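Long-range contacts in protein yesU (Bacillus subtilis, PDB 1OQ1), which is of unknown function but adopts a galectin-like beta-sandwich fold of the concanavalin clan, which may point to carbohydrate binding: residues A9-R13 against C55-P60; R26-G30 against K99-T103; H38-H44 against P207-R213. All coordinates share one frame; numbering follows the deposited sequence.

Interaction 1 (A9-R13 against C55-P60)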
loop_
_atom_site.group_PDB
_atom_site.type_symbol
_atom_site.label_atom_id
_atom_site.label_comp_id
_atom_site.label_asym_id
_atom_site.label_seq_id
_atom_site.Cartn_x
_atom_site.Cartn_y
_atom_site.Cartn_z
ATOM N N ALA A 9 6.087 -1.937 -20.146
ATOM C CA ALA A 9 4.909 -2.728 -20.479
ATOM C C ALA A 9 3.932 -2.785 -19.312
ATOM O O ALA A 9 4.336 -2.808 -18.151
ATOM C CB ALA A 9 5.324 -4.137 -20.875
ATOM N N CYS A 10 2.640 -2.805 -19.622
ATOM C CA CYS A 10 1.628 -2.883 -18.577
ATOM C C CYS A 10 1.484 -4.346 -18.182
ATOM O O CYS A 10 1.226 -5.200 -19.029
ATOM C CB CYS A 10 0.282 -2.353 -19.080
ATOM S SG CYS A 10 -1.024 -2.371 -17.816
ATOM N N LEU A 11 1.654 -4.632 -16.897
ATOM C CA LEU A 11 1.551 -5.999 -16.407
ATOM C C LEU A 11 0.183 -6.307 -15.826
ATOM O O LEU A 11 -0.258 -7.458 -15.835
ATOM C CB LEU A 11 2.603 -6.248 -15.326
ATOM C CG LEU A 11 4.054 -5.984 -15.721
ATOM C CD1 LEU A 11 4.961 -6.274 -14.538
ATOM C CD2 LEU A 11 4.426 -6.860 -16.907
ATOM N N TYR A 12 -0.493 -5.272 -15.339
ATOM C CA TYR A 12 -1.789 -5.443 -14.697
ATOM C C TYR A 12 -2.499 -4.103 -14.572
ATOM O O TYR A 12 -1.870 -3.076 -14.316
ATOM C CB TYR A 12 -1.558 -6.028 -13.298
ATOM C CG TYR A 12 -2.789 -6.240 -12.448
ATOM C CD1 TYR A 12 -3.532 -7.416 -12.542
ATOM C CD2 TYR A 12 -3.189 -5.278 -11.519
ATOM C CE1 TYR A 12 -4.644 -7.633 -11.727
ATOM C CE2 TYR A 12 -4.301 -5.484 -10.702
ATOM C CZ TYR A 12 -5.020 -6.663 -10.812
ATOM O OH TYR A 12 -6.116 -6.877 -10.007
ATOM N N ARG A 13 -3.812 -4.115 -14.759
ATOM C CA ARG A 13 -4.601 -2.906 -14.626
ATOM C C ARG A 13 -5.999 -3.291 -14.161
ATOM O O ARG A 13 -6.666 -4.125 -14.784
ATOM C CB ARG A 13 -4.673 -2.156 -15.957
ATOM C CG ARG A 13 -5.474 -0.863 -15.884
ATOM C CD ARG A 13 -5.513 -0.160 -17.227
ATOM N NE ARG A 13 -4.277 0.550 -17.546
ATOM C CZ ARG A 13 -3.903 1.696 -16.982
ATOM N NH1 ARG A 13 -4.669 2.269 -16.060
ATOM N NH2 ARG A 13 -2.773 2.282 -17.354
ATOM N N CYS A 55 -4.631 -7.941 -3.363
ATOM C CA CYS A 55 -4.817 -8.263 -4.770
ATOM C C CYS A 55 -4.216 -9.678 -4.797
ATOM O O CYS A 55 -3.184 -9.927 -4.174
ATOM C CB CYS A 55 -3.996 -7.310 -5.639
ATOM S SG CYS A 55 -3.842 -7.797 -7.375
ATOM N N PRO A 56 -4.834 -10.619 -5.524
ATOM C CA PRO A 56 -4.281 -11.979 -5.545
ATOM C C PRO A 56 -3.042 -12.247 -6.396
ATOM O O PRO A 56 -2.385 -13.275 -6.223
ATOM C CB PRO A 56 -5.470 -12.811 -6.010
ATOM C CG PRO A 56 -6.103 -11.900 -7.026
ATOM C CD PRO A 56 -6.062 -10.533 -6.335
ATOM N N GLU A 57 -2.729 -11.334 -7.309
ATOM C CA GLU A 57 -1.592 -11.503 -8.214
ATOM C C GLU A 57 -0.212 -11.293 -7.612
ATOM O O GLU A 57 0.006 -10.368 -6.834
ATOM C CB GLU A 57 -1.739 -10.552 -9.406
ATOM C CG GLU A 57 -3.071 -10.660 -10.112
ATOM C CD GLU A 57 -3.246 -11.991 -10.803
ATOM O OE1 GLU A 57 -4.406 -12.413 -10.992
ATOM O OE2 GLU A 57 -2.220 -12.609 -11.164
ATOM N N THR A 58 0.725 -12.162 -7.976
ATOM C CA THR A 58 2.096 -12.012 -7.512
ATOM C C THR A 58 2.769 -11.129 -8.553
ATOM O O THR A 58 2.793 -11.468 -9.741
ATOM C CB THR A 58 2.855 -13.353 -7.461
ATOM O OG1 THR A 58 2.270 -14.204 -6.471
ATOM C CG2 THR A 58 4.322 -13.117 -7.115
ATOM N N PHE A 59 3.292 -9.987 -8.124
ATOM C CA PHE A 59 3.970 -9.101 -9.055
ATOM C C PHE A 59 5.476 -9.270 -8.952
ATOM O O PHE A 59 6.007 -9.605 -7.896
ATOM C CB PHE A 59 3.576 -7.646 -8.786
ATOM C CG PHE A 59 2.111 -7.379 -8.975
ATOM C CD1 PHE A 59 1.260 -7.281 -7.881
ATOM C CD2 PHE A 59 1.576 -7.267 -10.256
ATOM C CE1 PHE A 59 -0.107 -7.074 -8.054
ATOM C CE2 PHE A 59 0.212 -7.061 -10.441
ATOM C CZ PHE A 59 -0.632 -6.965 -9.335
ATOM N N PRO A 60 6.187 -9.061 -10.064
ATOM C CA PRO A 60 7.643 -9.199 -10.057
ATOM C C PRO A 60 8.309 -7.964 -9.460
ATOM O O PRO A 60 7.642 -6.984 -9.115
ATOM C CB PRO A 60 7.971 -9.358 -11.533
ATOM C CG PRO A 60 6.972 -8.424 -12.168
ATOM C CD PRO A 60 5.694 -8.770 -11.423
#
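The ring of Tyr-12 receives the edge of the Phe-59 ring over one of its faces, in a T-shaped (edge-to-face) pair with centroids 5.3 Å apart and planes at 72°. Phe-59 CZ sits above the rim of the tyrosine ring rather than above its middle, while Phe-59 CE2 pushes on toward the root of the side chain and meets Tyr-12 CB at 3.5 Å, close to the plane of the phenylalanine. One face of Phe-59 is covered by the backbone of its own segment, at Glu-57 C. Cys-55 SG approaches the tyrosine obliquely, 4.5 Å from the centroid of the Tyr-12 ring, a sulfur-aromatic contact near the phenol end. On the same side of the ring plane, beyond its CD1/CE1 edge, Glu-57 CG lies obliquely, 3.8 Å from Tyr-12 CE1; the bent glutamate and the tyrosine side chain cross at about a right angle. With CG anti to the backbone N (chi1 178°), the tyrosine ring is carried toward the loop, and its hydroxyl is hydrogen-bonded to Asn-14. Leu-11 CD1 and Pro-60 CG meet tip to tip at 3.8 Å. Two consecutive strand residues can face the same loop because Leu-11 and Tyr-12 form a classic beta bulge opposite Val-217. Strand 5-14 pairs with strand 209-222, whose Val-217 also touches Phe-59, and Trp-25 packs on both Tyr-12 and Cys-55. The loop 55-60 carries the chain from strand 51-54 of one sheet to strand 63-73 of the other, so the bulged strand borders a crossing between the two layers.

Interaction 2 (R26-G30 against K99-T103)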
loop_
_atom_site.group_PDB
_atom_site.type_symbol
_atom_site.label_atom_id
_atom_site.label_comp_id
_atom_site.label_asym_id
_atom_site.label_seq_id
_atom_site.Cartn_x
_atom_site.Cartn_y
_atom_site.Cartn_z
ATOM N N ARG A 26 -8.492 -10.854 -1.521
ATOM C CA ARG A 26 -8.655 -11.397 -0.179
ATOM C C ARG A 26 -8.722 -10.326 0.893
ATOM O O ARG A 26 -7.765 -9.577 1.105
ATOM C CB ARG A 26 -7.526 -12.375 0.149
ATOM C CG ARG A 26 -7.558 -13.649 -0.674
ATOM C CD ARG A 26 -6.846 -14.780 0.053
ATOM N NE ARG A 26 -6.836 -16.015 -0.724
ATOM C CZ ARG A 26 -6.382 -17.178 -0.267
ATOM N NH1 ARG A 26 -5.901 -17.267 0.967
ATOM N NH2 ARG A 26 -6.403 -18.251 -1.046
HETATM N N MSE A 27 -9.866 -10.268 1.567
HETATM C CA MSE A 27 -10.095 -9.303 2.633
HETATM C C MSE A 27 -9.762 -9.924 3.984
HETATM O O MSE A 27 -10.348 -10.934 4.375
HETATM C CB MSE A 27 -11.559 -8.850 2.612
HETATM C CG MSE A 27 -11.974 -7.950 3.771
HETATM SE SE MSE A 27 -11.041 -6.252 3.834
HETATM C CE MSE A 27 -12.017 -5.313 2.450
ATOM N N GLU A 28 -8.808 -9.324 4.690
ATOM C CA GLU A 28 -8.406 -9.813 6.006
ATOM C C GLU A 28 -8.754 -8.735 7.023
ATOM O O GLU A 28 -8.062 -7.728 7.141
ATOM C CB GLU A 28 -6.899 -10.117 6.022
ATOM C CG GLU A 28 -6.482 -11.128 4.952
ATOM C CD GLU A 28 -4.987 -11.426 4.925
ATOM O OE1 GLU A 28 -4.194 -10.644 5.492
ATOM O OE2 GLU A 28 -4.603 -12.446 4.318
ATOM N N GLY A 29 -9.839 -8.948 7.756
ATOM C CA GLY A 29 -10.253 -7.958 8.729
ATOM C C GLY A 29 -11.624 -7.441 8.348
ATOM O O GLY A 29 -12.150 -7.800 7.291
ATOM N N GLY A 30 -12.183 -6.579 9.192
ATOM C CA GLY A 30 -13.523 -6.060 8.968
ATOM C C GLY A 30 -13.731 -4.921 7.992
ATOM O O GLY A 30 -14.376 -3.923 8.323
ATOM N N LYS A 99 -2.868 -17.774 9.833
ATOM C CA LYS A 99 -4.026 -16.986 9.431
ATOM C C LYS A 99 -3.824 -15.531 9.821
ATOM O O LYS A 99 -3.216 -15.233 10.847
ATOM C CB LYS A 99 -5.293 -17.523 10.107
ATOM C CG LYS A 99 -5.628 -18.951 9.724
ATOM C CD LYS A 99 -6.672 -19.569 10.646
ATOM C CE LYS A 99 -8.028 -18.914 10.504
ATOM N NZ LYS A 99 -9.042 -19.641 11.316
ATOM N N ARG A 100 -4.337 -14.628 8.995
ATOM C CA ARG A 100 -4.222 -13.203 9.256
ATOM C C ARG A 100 -5.625 -12.612 9.298
ATOM O O ARG A 100 -6.511 -13.043 8.553
ATOM C CB ARG A 100 -3.376 -12.540 8.165
ATOM C CG ARG A 100 -1.944 -13.066 8.098
ATOM C CD ARG A 100 -1.161 -12.331 7.026
ATOM N NE ARG A 100 -1.775 -12.534 5.720
ATOM C CZ ARG A 100 -1.411 -13.469 4.852
ATOM N NH1 ARG A 100 -0.412 -14.298 5.132
ATOM N NH2 ARG A 100 -2.075 -13.596 3.708
ATOM N N THR A 101 -5.819 -11.625 10.168
ATOM C CA THR A 101 -7.124 -11.006 10.355
ATOM C C THR A 101 -7.116 -9.480 10.337
ATOM O O THR A 101 -8.050 -8.847 10.827
ATOM C CB THR A 101 -7.733 -11.453 11.695
ATOM O OG1 THR A 101 -6.900 -10.996 12.771
ATOM C CG2 THR A 101 -7.832 -12.967 11.756
ATOM N N GLY A 102 -6.072 -8.886 9.772
ATOM C CA GLY A 102 -6.006 -7.440 9.721
ATOM C C GLY A 102 -5.386 -6.806 10.954
ATOM O O GLY A 102 -5.333 -5.579 11.060
ATOM N N THR A 103 -4.923 -7.634 11.887
ATOM C CA THR A 103 -4.288 -7.141 13.113
ATOM C C THR A 103 -2.816 -6.901 12.767
ATOM O O THR A 103 -2.082 -7.834 12.446
ATOM C CB THR A 103 -4.422 -8.171 14.250
ATOM O OG1 THR A 103 -5.786 -8.613 14.323
ATOM C CG2 THR A 103 -4.044 -7.545 15.582
#
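Glu-28 and Arg-100 make a two-pronged salt bridge, with the guanidinium gripping the carboxylate side-on. Arg-100 NE reaches Glu-28 OE1 at 3.1 Å in a nearly straight bond (164°) within the guanidinium plane, and Arg-100 NH2 meets the syn lone pair of Glu-28 OE2 at 2.8 Å. The two flat groups are twisted 41° apart, so the second bond is tilted from the guanidinium plane. The arginine turns its NE side to the acid because its chain bends at chi3 (-61°). The backbones also pack closely alongside: Glu-28 O lies 3.3 Å from Gly-102 CA, and Gly-29 CA 3.2 Å from Thr-101 O. Both glycines have positive phi, and at Gly-102 it is the absent side chain that lets Glu-28 O come this close. Toward solvent the contact thins out at exposed Thr-101, whose side chain starts away from the strand and which touches through backbone atoms. Both ends of the ion pair have further partners: Glu-28 OE1 bonds to the Tyr-107 hydroxyl, Arg-100 NH2 to Leu-92 O. Strand 26-29, outermost in its sheet and paired with strand 51-54, is thereby clasped by the loop leading into helix 105-108.

Interaction 3 (H38-H44 against P207-R213)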
loop_
_atom_site.group_PDB
_atom_site.type_symbol
_atom_site.label_atom_id
_atom_site.label_comp_id
_atom_site.label_asym_id
_atom_site.label_seq_id
_atom_site.Cartn_x
_atom_site.Cartn_y
_atom_site.Cartn_z
ATOM N N HIS A 38 -19.394 3.902 -9.271
ATOM C CA HIS A 38 -18.491 3.032 -10.023
ATOM C C HIS A 38 -17.026 3.187 -9.618
ATOM O O HIS A 38 -16.142 3.320 -10.465
ATOM C CB HIS A 38 -18.646 3.300 -11.524
ATOM C CG HIS A 38 -19.978 2.892 -12.071
ATOM N ND1 HIS A 38 -20.326 1.573 -12.269
ATOM C CD2 HIS A 38 -21.063 3.623 -12.417
ATOM C CE1 HIS A 38 -21.568 1.509 -12.715
ATOM N NE2 HIS A 38 -22.038 2.739 -12.813
ATOM N N SER A 39 -16.781 3.167 -8.315
ATOM C CA SER A 39 -15.433 3.290 -7.779
ATOM C C SER A 39 -15.383 2.535 -6.456
ATOM O O SER A 39 -16.377 2.475 -5.738
ATOM C CB SER A 39 -15.085 4.763 -7.560
ATOM O OG SER A 39 -16.014 5.378 -6.684
ATOM N N LEU A 40 -14.227 1.963 -6.133
ATOM C CA LEU A 40 -14.084 1.203 -4.895
ATOM C C LEU A 40 -14.100 2.074 -3.642
ATOM O O LEU A 40 -13.217 2.910 -3.439
ATOM C CB LEU A 40 -12.787 0.388 -4.914
ATOM C CG LEU A 40 -12.444 -0.352 -3.612
ATOM C CD1 LEU A 40 -13.493 -1.415 -3.337
ATOM C CD2 LEU A 40 -11.074 -0.992 -3.721
ATOM N N HIS A 41 -15.117 1.871 -2.810
ATOM C CA HIS A 41 -15.235 2.593 -1.549
ATOM C C HIS A 41 -14.869 1.598 -0.456
ATOM O O HIS A 41 -15.466 0.524 -0.373
ATOM C CB HIS A 41 -16.671 3.068 -1.314
ATOM C CG HIS A 41 -17.085 4.215 -2.180
ATOM N ND1 HIS A 41 -17.328 5.476 -1.680
ATOM C CD2 HIS A 41 -17.311 4.288 -3.513
ATOM C CE1 HIS A 41 -17.687 6.277 -2.667
ATOM N NE2 HIS A 41 -17.685 5.581 -3.789
ATOM N N LEU A 42 -13.874 1.931 0.359
ATOM C CA LEU A 42 -13.481 1.049 1.452
ATOM C C LEU A 42 -13.775 1.728 2.786
ATOM O O LEU A 42 -13.340 2.857 3.029
ATOM C CB LEU A 42 -11.988 0.694 1.368
ATOM C CG LEU A 42 -11.561 -0.245 0.234
ATOM C CD1 LEU A 42 -10.062 -0.514 0.332
ATOM C CD2 LEU A 42 -12.341 -1.553 0.318
ATOM N N SER A 43 -14.539 1.044 3.634
ATOM C CA SER A 43 -14.889 1.559 4.961
ATOM C C SER A 43 -14.746 0.426 5.972
ATOM O O SER A 43 -14.189 -0.621 5.648
ATOM C CB SER A 43 -16.320 2.116 4.974
ATOM O OG SER A 43 -17.256 1.140 4.563
ATOM N N HIS A 44 -15.259 0.618 7.185
ATOM C CA HIS A 44 -15.115 -0.399 8.225
ATOM C C HIS A 44 -16.428 -0.756 8.919
ATOM O O HIS A 44 -17.307 0.092 9.074
ATOM C CB HIS A 44 -14.094 0.098 9.249
ATOM C CG HIS A 44 -12.773 0.468 8.644
ATOM N ND1 HIS A 44 -11.684 -0.377 8.661
ATOM C CD2 HIS A 44 -12.377 1.579 7.977
ATOM C CE1 HIS A 44 -10.672 0.199 8.031
ATOM N NE2 HIS A 44 -11.068 1.385 7.605
ATOM N N PRO A 207 -11.648 4.422 11.643
ATOM C CA PRO A 207 -12.831 4.416 10.773
ATOM C C PRO A 207 -12.643 5.079 9.407
ATOM O O PRO A 207 -13.561 5.718 8.879
ATOM C CB PRO A 207 -13.855 5.151 11.615
ATOM C CG PRO A 207 -13.026 6.240 12.198
ATOM C CD PRO A 207 -11.737 5.526 12.615
HETATM N N MSE A 208 -11.457 4.915 8.836
HETATM C CA MSE A 208 -11.130 5.485 7.535
HETATM C C MSE A 208 -12.163 5.183 6.451
HETATM O O MSE A 208 -12.696 4.078 6.372
HETATM C CB MSE A 208 -9.772 4.944 7.078
HETATM C CG MSE A 208 -9.247 5.515 5.766
HETATM SE SE MSE A 208 -8.521 7.277 6.014
HETATM C CE MSE A 208 -9.039 8.091 4.325
ATOM N N LYS A 209 -12.455 6.183 5.628
ATOM C CA LYS A 209 -13.347 6.004 4.491
ATOM C C LYS A 209 -12.588 6.611 3.316
ATOM O O LYS A 209 -12.219 7.784 3.353
ATOM C CB LYS A 209 -14.686 6.709 4.703
ATOM C CG LYS A 209 -15.569 6.005 5.723
ATOM C CD LYS A 209 -17.016 6.450 5.625
ATOM C CE LYS A 209 -17.888 5.645 6.578
ATOM N NZ LYS A 209 -19.324 6.029 6.462
ATOM N N ALA A 210 -12.332 5.800 2.294
ATOM C CA ALA A 210 -11.588 6.263 1.125
ATOM C C ALA A 210 -12.073 5.608 -0.161
ATOM O O ALA A 210 -12.716 4.559 -0.138
ATOM C CB ALA A 210 -10.098 5.981 1.316
ATOM N N VAL A 211 -11.750 6.236 -1.286
ATOM C CA VAL A 211 -12.134 5.722 -2.594
ATOM C C VAL A 211 -10.881 5.479 -3.422
ATOM O O VAL A 211 -9.966 6.307 -3.436
ATOM C CB VAL A 211 -13.049 6.720 -3.336
ATOM C CG1 VAL A 211 -13.372 6.204 -4.731
ATOM C CG2 VAL A 211 -14.332 6.931 -2.539
ATOM N N TYR A 212 -10.844 4.336 -4.100
ATOM C CA TYR A 212 -9.705 3.968 -4.931
ATOM C C TYR A 212 -10.159 3.676 -6.360
ATOM O O TYR A 212 -11.250 3.146 -6.580
ATOM C CB TYR A 212 -9.008 2.725 -4.367
ATOM C CG TYR A 212 -8.592 2.836 -2.915
ATOM C CD1 TYR A 212 -9.530 2.728 -1.890
ATOM C CD2 TYR A 212 -7.259 3.053 -2.567
ATOM C CE1 TYR A 212 -9.151 2.833 -0.549
ATOM C CE2 TYR A 212 -6.869 3.161 -1.229
ATOM C CZ TYR A 212 -7.820 3.050 -0.230
ATOM O OH TYR A 212 -7.444 3.162 1.086
ATOM N N ARG A 213 -9.307 4.008 -7.324
ATOM C CA ARG A 213 -9.608 3.783 -8.735
ATOM C C ARG A 213 -8.343 3.549 -9.556
ATOM O O ARG A 213 -7.252 3.937 -9.152
ATOM C CB ARG A 213 -10.331 5.000 -9.311
ATOM C CG ARG A 213 -11.833 4.990 -9.172
ATOM C CD ARG A 213 -12.460 4.547 -10.474
ATOM N NE ARG A 213 -13.722 5.233 -10.725
ATOM C CZ ARG A 213 -14.332 5.259 -11.905
ATOM N NH1 ARG A 213 -13.791 4.636 -12.944
ATOM N NH2 ARG A 213 -15.482 5.908 -12.044
HETATM O O HOH W 1 -15.479 3.336 8.084
#
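Strands 40-44 and 209-213 run antiparallel; the axes of these short segments approach to 4.8 Å, with 152° between their directions. Leu-40 and Tyr-212 form one hydrogen-bonded pair, Leu-42 and Ala-210 the next, with the non-hydrogen-bonded His-41 and Val-211 between them. Tyr-212 N bonds Leu-40 O at 2.8 Å, whereas the return bond from Leu-40 N to Tyr-212 O is weak; Leu-42 and Ala-210 bond in both directions. Past the ladder a water accepts from His-44 N at 2.9 Å and donates weakly to Pro-207 O.

On one face, Val-211 CG2 lies over the His-41 ring, 3.6 Å from its centroid, a CH-pi contact. Val-211 CG1, anti to the backbone N (chi1 177°), meets Ser-39 OG at 3.4 Å, an oxygen hydrogen-bonded to Asp-36 O. The face of Leu-40, Leu-42, Ala-210 and Tyr-212 is buried: Leu-42 CD1 touches Tyr-212 CE1 at 3.6 Å, the side chains crossing at about a right angle. The edge of the His-44 ring faces Met-208 O, 3.0 Å from His-44 CD2, while its ND1 is hydrogen-bonded to Ala-49 O. His-38 O stands over a face of the Arg-213 guanidinium, poorly placed for a hydrogen bond.

Strand 31-34 flanks 40-44, and 63-73 flanks 209-222. The buried face packs against strand 199-205 of the second sheet, where Gln-204 bonds the Tyr-212 hydroxyl and Phe-202 meets its ring.

Overall arrangement
The three contacts illustrate a beta sandwich closed by pieces far apart in sequence: first segments and partners follow in the same order along the chain, so all three pairings interlock. Interactions 1 and 3 both reach one sheet, through neighbouring strands 5-14 and 209-222, yet their centres lie 21 Å apart. Interaction 2 lies at the edge strand 26-29 of the other sheet, its centre about 17 Å from that of interaction 3; these two touch, Gly-30 O packing 4.1 Å from His-44 CB. Interactions 1 and 2 have centres 21 Å apart and nearest atoms about 5 Å, without touching. No active site is known. A glycerol, probably from the crystallisation liquor, sits about 4 Å from the Pro-207 side chain.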